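Local coordinates for protein SeviL (Septifer virgatus, PDB 6LF2) that binds the glycans of asialo-GM1 and GM1b as an R-type lectin with a beta-trefoil fold, at residues C12-R17 and Q43-Q48; K93-L98 and K125-K130. All coordinates share one frame; numbering follows the deposited sequence.

How the contacts relate
The chain enters contact 1 on strand 6-16, runs through strands 22-26 and 31-35, and closes a loop of 25 residues when 43-48 pairs with 12-17. Contact 2 follows in series: strand 96-100 leads through strands 106-110 and 113-117, and 125-130 then returns to 93-98. The two loops neither nest nor cross, yet strand 6-16 joins them, since it lies between strands 45-50 and 126-130 in one sheet. There Gln15 O probably accepts a hydrogen bond from Ile127 N, and Arg17 N probably donates one to Lys125 O. The last strand is thus tied to the first, and both contacts touch the second subunit.

Contact 1 (C12-R17 and Q43-Q48); sequences CYIQNR and QIWSFQ. With NGA (2-acetamido-2-deoxy-beta-D-galactopyranose), chain D.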
# COMPACT_ATOMS: atom_id res chain seq x y z
N CYS B 12 -5.58 -7.87 2.54
CA CYS B 12 -4.99 -6.78 1.78
C CYS B 12 -5.37 -5.42 2.34
O CYS B 12 -6.41 -5.25 2.98
CB CYS B 12 -5.40 -6.85 0.30
SG CYS B 12 -7.15 -6.58 0.01
N TYR B 13 -4.49 -4.45 2.10
CA TYR B 13 -4.85 -3.06 2.23
C TYR B 13 -5.46 -2.59 0.92
O TYR B 13 -5.14 -3.12 -0.15
CB TYR B 13 -3.64 -2.19 2.57
CG TYR B 13 -2.99 -2.49 3.91
CD1 TYR B 13 -3.40 -1.83 5.06
CD2 TYR B 13 -1.95 -3.42 4.02
CE1 TYR B 13 -2.81 -2.09 6.29
CE2 TYR B 13 -1.36 -3.69 5.25
CZ TYR B 13 -1.79 -3.02 6.37
OH TYR B 13 -1.23 -3.27 7.60
N ILE B 14 -6.35 -1.60 1.01
CA ILE B 14 -7.06 -1.05 -0.15
C ILE B 14 -6.78 0.44 -0.14
O ILE B 14 -7.36 1.20 0.64
CB ILE B 14 -8.56 -1.37 -0.10
CG1 ILE B 14 -8.76 -2.89 -0.07
CG2 ILE B 14 -9.27 -0.74 -1.31
CD1 ILE B 14 -10.22 -3.35 0.07
N GLN B 15 -5.84 0.87 -1.00
CA GLN B 15 -5.27 2.21 -0.92
C GLN B 15 -5.54 2.99 -2.20
O GLN B 15 -5.51 2.43 -3.30
CB GLN B 15 -3.76 2.11 -0.65
CG GLN B 15 -3.06 3.45 -0.47
CD GLN B 15 -1.71 3.31 0.20
OE1 GLN B 15 -1.62 2.81 1.33
NE2 GLN B 15 -0.66 3.75 -0.49
N ASN B 16 -5.83 4.28 -2.04
CA ASN B 16 -6.21 5.12 -3.17
C ASN B 16 -5.00 5.78 -3.81
O ASN B 16 -4.13 6.31 -3.12
CB ASN B 16 -7.18 6.20 -2.69
CG ASN B 16 -7.99 6.78 -3.82
OD1 ASN B 16 -7.54 7.69 -4.53
ND2 ASN B 16 -9.20 6.25 -4.02
N ARG B 17 -4.97 5.76 -5.15
CA ARG B 17 -3.88 6.42 -5.87
C ARG B 17 -3.85 7.92 -5.62
O ARG B 17 -2.77 8.53 -5.62
CB ARG B 17 -4.02 6.16 -7.37
CG ARG B 17 -2.82 6.66 -8.18
CD ARG B 17 -2.94 6.17 -9.61
NE ARG B 17 -1.87 6.66 -10.46
CZ ARG B 17 -1.85 7.86 -11.02
NH1 ARG B 17 -2.85 8.71 -10.80
NH2 ARG B 17 -0.83 8.22 -11.79
N GLN B 43 -7.36 -1.37 8.74
CA GLN B 43 -7.25 -1.15 7.31
C GLN B 43 -6.98 -2.44 6.55
O GLN B 43 -6.78 -2.40 5.33
CB GLN B 43 -6.13 -0.13 7.03
CG GLN B 43 -6.40 1.24 7.67
CD GLN B 43 -5.13 2.06 7.85
OE1 GLN B 43 -4.11 1.78 7.22
NE2 GLN B 43 -5.18 3.04 8.73
N ILE B 44 -6.95 -3.59 7.23
CA ILE B 44 -6.69 -4.88 6.58
C ILE B 44 -8.03 -5.54 6.28
O ILE B 44 -8.85 -5.75 7.19
CB ILE B 44 -5.82 -5.78 7.45
CG1 ILE B 44 -4.50 -5.05 7.77
CG2 ILE B 44 -5.55 -7.10 6.74
CD1 ILE B 44 -3.54 -5.85 8.63
N TRP B 45 -8.23 -5.91 5.01
CA TRP B 45 -9.48 -6.50 4.54
C TRP B 45 -9.26 -7.92 4.05
O TRP B 45 -8.18 -8.28 3.58
CB TRP B 45 -10.09 -5.68 3.39
CG TRP B 45 -10.40 -4.26 3.75
CD1 TRP B 45 -9.50 -3.23 3.82
CD2 TRP B 45 -11.68 -3.69 4.07
NE1 TRP B 45 -10.14 -2.08 4.18
CE2 TRP B 45 -11.47 -2.32 4.34
CE3 TRP B 45 -12.98 -4.21 4.18
CZ2 TRP B 45 -12.51 -1.46 4.70
CZ3 TRP B 45 -14.01 -3.35 4.54
CH2 TRP B 45 -13.77 -1.99 4.79
N SER B 46 -10.33 -8.72 4.14
CA SER B 46 -10.36 -10.02 3.47
C SER B 46 -10.86 -9.83 2.05
O SER B 46 -11.97 -9.33 1.83
CB SER B 46 -11.27 -11.00 4.21
OG SER B 46 -10.71 -11.39 5.46
N PHE B 47 -10.03 -10.20 1.08
CA PHE B 47 -10.38 -10.17 -0.33
C PHE B 47 -10.85 -11.58 -0.71
O PHE B 47 -10.11 -12.55 -0.53
CB PHE B 47 -9.19 -9.72 -1.17
CG PHE B 47 -9.52 -9.48 -2.61
CD1 PHE B 47 -10.26 -8.38 -2.98
CD2 PHE B 47 -9.08 -10.35 -3.58
CE1 PHE B 47 -10.57 -8.15 -4.32
CE2 PHE B 47 -9.38 -10.13 -4.92
CZ PHE B 47 -10.12 -9.02 -5.28
N GLN B 48 -12.09 -11.69 -1.21
CA GLN B 48 -12.77 -12.98 -1.34
C GLN B 48 -13.29 -13.19 -2.75
O GLN B 48 -13.90 -12.29 -3.33
CB GLN B 48 -13.92 -13.09 -0.33
CG GLN B 48 -13.51 -12.70 1.10
CD GLN B 48 -14.69 -12.59 2.06
OE1 GLN B 48 -15.80 -12.25 1.66
NE2 GLN B 48 -14.44 -12.88 3.33
C1 NGA D . -8.08 6.74 13.56
C2 NGA D . -8.54 5.90 14.75
C3 NGA D . -7.98 4.48 14.67
C4 NGA D . -8.23 3.89 13.28
C5 NGA D . -7.82 4.86 12.18
C6 NGA D . -8.16 4.33 10.79
C7 NGA D . -9.13 6.93 16.88
C8 NGA D . -8.68 7.21 18.29
N2 NGA D . -8.19 6.54 16.01
O3 NGA D . -8.65 3.69 15.62
O4 NGA D . -9.60 3.58 13.15
O5 NGA D . -8.49 6.08 12.37
O6 NGA D . -7.35 3.23 10.45
O7 NGA D . -10.31 7.07 16.57
O HOH W 1 -6.89 -0.56 3.52
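Ile14 lays its terminal methyl CD1 over one face of the Trp45 indole, 4.0 Å from the centroid of the five-membered ring and 22° off the normal, a CH-pi contact. The methyl sits toward the rim, and the two side chains cross at about a right angle. Ile14 CG1 lies anti to the carbonyl carbon (chi1 -59°), and the further extension at chi2 carries CD1 out to the ring. A slim branched aliphatic suits this place, where a methyl meets the broad surface of an indole. The polar NE1 of Trp45 is used elsewhere, on Ala23 O. Cys12 and Trp45 form an antiparallel hydrogen-bonded pair: Cys12 N donates to Trp45 O and Trp45 N to Cys12 O, both at 2.8 Å. It is the bridge these segments share, after which 13-17 veers away, the short segments running at 96°. Strand 6-16 lies beside 45-50 in a beta-trefoil, the fold of R-type lectins. Beyond the bridge, a water accepts from Ile14 N at 2.8 Å and donates to Gln43 O, linking the diverging backbones.

Next to the water, Tyr13 covers the turn leading into strand 45-50. Its long aromatic side chain reaches two residues obliquely, CD1 lying 3.4 Å from Gln43 O and CZ 3.7 Å from Ile44 CG1. From that turn the long side chain of Gln43 reaches the sugar, NE2 giving a 2.8 Å hydrogen bond to O6 of the N-acetylgalactosamine, which Asp42 and Arg29 also bind. Arg22 NH1 binds Gln43 OE1 and Lys38 O accepts from NE2, which probably fixes the amide's rotation. At the other end, the small Cys12 thiol rests 3.9 Å from Phe47 CB, oblique to the ring.

Contact 2 (K93-L98 and K125-K130); sequences KGFYRL and KWILFK
Phe95 presses the CE2 corner of its ring against Ile127, 3.6 Å from CB. In this close-packed part Phe95 CD2 lies 3.5 Å from the Trp126 carbonyl C, and Phe95 CA makes a CA-H...O contact with Trp126 O at 3.3 Å. A flat ring and beta-branched chain suit this buried seam, which Tyr13 of the second subunit covers. Tyr96 and Trp126 form an antiparallel hydrogen-bonded pair, each N to the other's O at 2.8 Å. In this beta-trefoil strand 126-130 bridges to 96-100, crossing at 96°, and pairs with 6-16 along its length. Leu98 CD1 lies over one face of the Trp126 indole, 4.0 Å from Trp126 CD1, while Trp126 NE1 binds Leu107 O.

Looser is the rim, where Tyr96 CD2 meets Leu128 CD1 at 4.3 Å and a water donates to Gly94 O and accepts from Leu128 N. Glycine suits position 94, as phi 95° and psi -12° would jam a CB against Lys93 O. Arg97 and extended Lys125 run side by side, Lys125 CE 3.7 Å from Arg97 NH2, which binds a water that Lys125 NZ holds only weakly. Glu124 for Arg97 and Glu122, Asp92 and Glu91 for Lys125 probably offset their like charges.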
# COMPACT_ATOMS: atom_id res chain seq x y z
N LYS B 93 -0.75 0.94 -14.42
CA LYS B 93 -0.54 -0.47 -14.12
C LYS B 93 -0.52 -0.69 -12.62
O LYS B 93 0.09 0.08 -11.86
CB LYS B 93 0.76 -0.94 -14.77
CG LYS B 93 0.68 -1.03 -16.28
CD LYS B 93 -0.29 -2.14 -16.70
CE LYS B 93 -0.37 -2.29 -18.22
NZ LYS B 93 -1.29 -1.29 -18.85
N GLY B 94 -1.21 -1.74 -12.18
CA GLY B 94 -1.29 -2.08 -10.78
C GLY B 94 -2.52 -1.54 -10.08
O GLY B 94 -2.81 -1.98 -8.95
N PHE B 95 -3.26 -0.63 -10.71
CA PHE B 95 -4.43 -0.04 -10.09
C PHE B 95 -5.71 -0.56 -10.73
O PHE B 95 -5.74 -0.96 -11.90
CB PHE B 95 -4.38 1.49 -10.19
CG PHE B 95 -3.34 2.10 -9.29
CD1 PHE B 95 -2.03 2.20 -9.71
CD2 PHE B 95 -3.67 2.53 -8.01
CE1 PHE B 95 -1.06 2.75 -8.88
CE2 PHE B 95 -2.70 3.08 -7.18
CZ PHE B 95 -1.40 3.18 -7.62
N TYR B 96 -6.78 -0.56 -9.93
CA TYR B 96 -8.09 -1.03 -10.34
C TYR B 96 -9.15 -0.04 -9.90
O TYR B 96 -9.04 0.59 -8.85
CB TYR B 96 -8.44 -2.39 -9.73
CG TYR B 96 -7.59 -3.55 -10.17
CD1 TYR B 96 -7.90 -4.26 -11.33
CD2 TYR B 96 -6.49 -3.96 -9.42
CE1 TYR B 96 -7.13 -5.33 -11.73
CE2 TYR B 96 -5.72 -5.03 -9.82
CZ TYR B 96 -6.04 -5.71 -10.97
OH TYR B 96 -5.27 -6.78 -11.37
N ARG B 97 -10.20 0.07 -10.70
CA ARG B 97 -11.46 0.58 -10.19
C ARG B 97 -12.26 -0.60 -9.65
O ARG B 97 -12.11 -1.74 -10.10
CB ARG B 97 -12.25 1.32 -11.27
CG ARG B 97 -11.66 2.66 -11.63
CD ARG B 97 -12.58 3.46 -12.55
NE ARG B 97 -12.12 4.83 -12.74
CZ ARG B 97 -11.18 5.18 -13.61
NH1 ARG B 97 -10.60 4.27 -14.37
NH2 ARG B 97 -10.81 6.45 -13.71
N LEU B 98 -13.06 -0.34 -8.62
CA LEU B 98 -13.90 -1.35 -7.99
C LEU B 98 -15.34 -1.01 -8.34
O LEU B 98 -15.87 -0.00 -7.85
CB LEU B 98 -13.68 -1.38 -6.48
CG LEU B 98 -12.26 -1.80 -6.08
CD1 LEU B 98 -12.01 -1.56 -4.60
CD2 LEU B 98 -12.10 -3.24 -6.40
N LYS B 125 -9.28 5.13 -8.29
CA LYS B 125 -8.20 4.20 -8.61
C LYS B 125 -7.60 3.67 -7.32
O LYS B 125 -7.13 4.46 -6.49
CB LYS B 125 -7.14 4.88 -9.47
CG LYS B 125 -7.68 5.39 -10.80
CD LYS B 125 -6.63 6.17 -11.57
CE LYS B 125 -7.20 6.63 -12.91
NZ LYS B 125 -6.16 7.33 -13.73
N TRP B 126 -7.64 2.35 -7.14
CA TRP B 126 -7.17 1.70 -5.92
C TRP B 126 -6.09 0.67 -6.23
O TRP B 126 -6.12 0.00 -7.27
CB TRP B 126 -8.31 0.98 -5.19
CG TRP B 126 -9.49 1.84 -4.88
CD1 TRP B 126 -10.57 2.05 -5.70
CD2 TRP B 126 -9.74 2.57 -3.68
NE1 TRP B 126 -11.46 2.88 -5.08
CE2 TRP B 126 -10.98 3.22 -3.84
CE3 TRP B 126 -9.03 2.75 -2.48
CZ2 TRP B 126 -11.53 4.04 -2.86
CZ3 TRP B 126 -9.58 3.57 -1.50
CH2 TRP B 126 -10.82 4.20 -1.69
N ILE B 127 -5.17 0.52 -5.29
CA ILE B 127 -4.22 -0.58 -5.31
C ILE B 127 -4.50 -1.43 -4.07
O ILE B 127 -4.60 -0.91 -2.95
CB ILE B 127 -2.77 -0.05 -5.36
CG1 ILE B 127 -1.77 -1.22 -5.42
CG2 ILE B 127 -2.49 0.90 -4.20
CD1 ILE B 127 -0.40 -0.80 -5.95
N LEU B 128 -4.72 -2.72 -4.30
CA LEU B 128 -5.06 -3.67 -3.25
C LEU B 128 -3.83 -4.54 -3.05
O LEU B 128 -3.54 -5.40 -3.88
CB LEU B 128 -6.27 -4.51 -3.63
CG LEU B 128 -7.59 -3.78 -3.87
CD1 LEU B 128 -7.69 -3.29 -5.31
CD2 LEU B 128 -8.74 -4.72 -3.56
N PHE B 129 -3.07 -4.29 -1.98
CA PHE B 129 -1.80 -4.96 -1.81
C PHE B 129 -1.80 -5.86 -0.58
O PHE B 129 -2.47 -5.59 0.41
CB PHE B 129 -0.62 -3.97 -1.76
CG PHE B 129 -0.68 -2.94 -0.64
CD1 PHE B 129 -0.05 -3.19 0.58
CD2 PHE B 129 -1.26 -1.70 -0.84
CE1 PHE B 129 -0.05 -2.26 1.58
CE2 PHE B 129 -1.27 -0.75 0.16
CZ PHE B 129 -0.65 -1.03 1.38
N LYS B 130 -1.02 -6.94 -0.68
CA LYS B 130 -0.95 -7.96 0.36
C LYS B 130 -0.56 -7.36 1.70
O LYS B 130 0.43 -6.62 1.78
CB LYS B 130 0.07 -9.03 -0.04
CG LYS B 130 -0.26 -9.76 -1.31
CD LYS B 130 0.86 -10.71 -1.71
CE LYS B 130 0.56 -11.36 -3.06
NZ LYS B 130 0.18 -10.35 -4.09
O HOH W 2 -4.15 -3.59 -7.08
O HOH W 3 -8.91 8.70 -15.15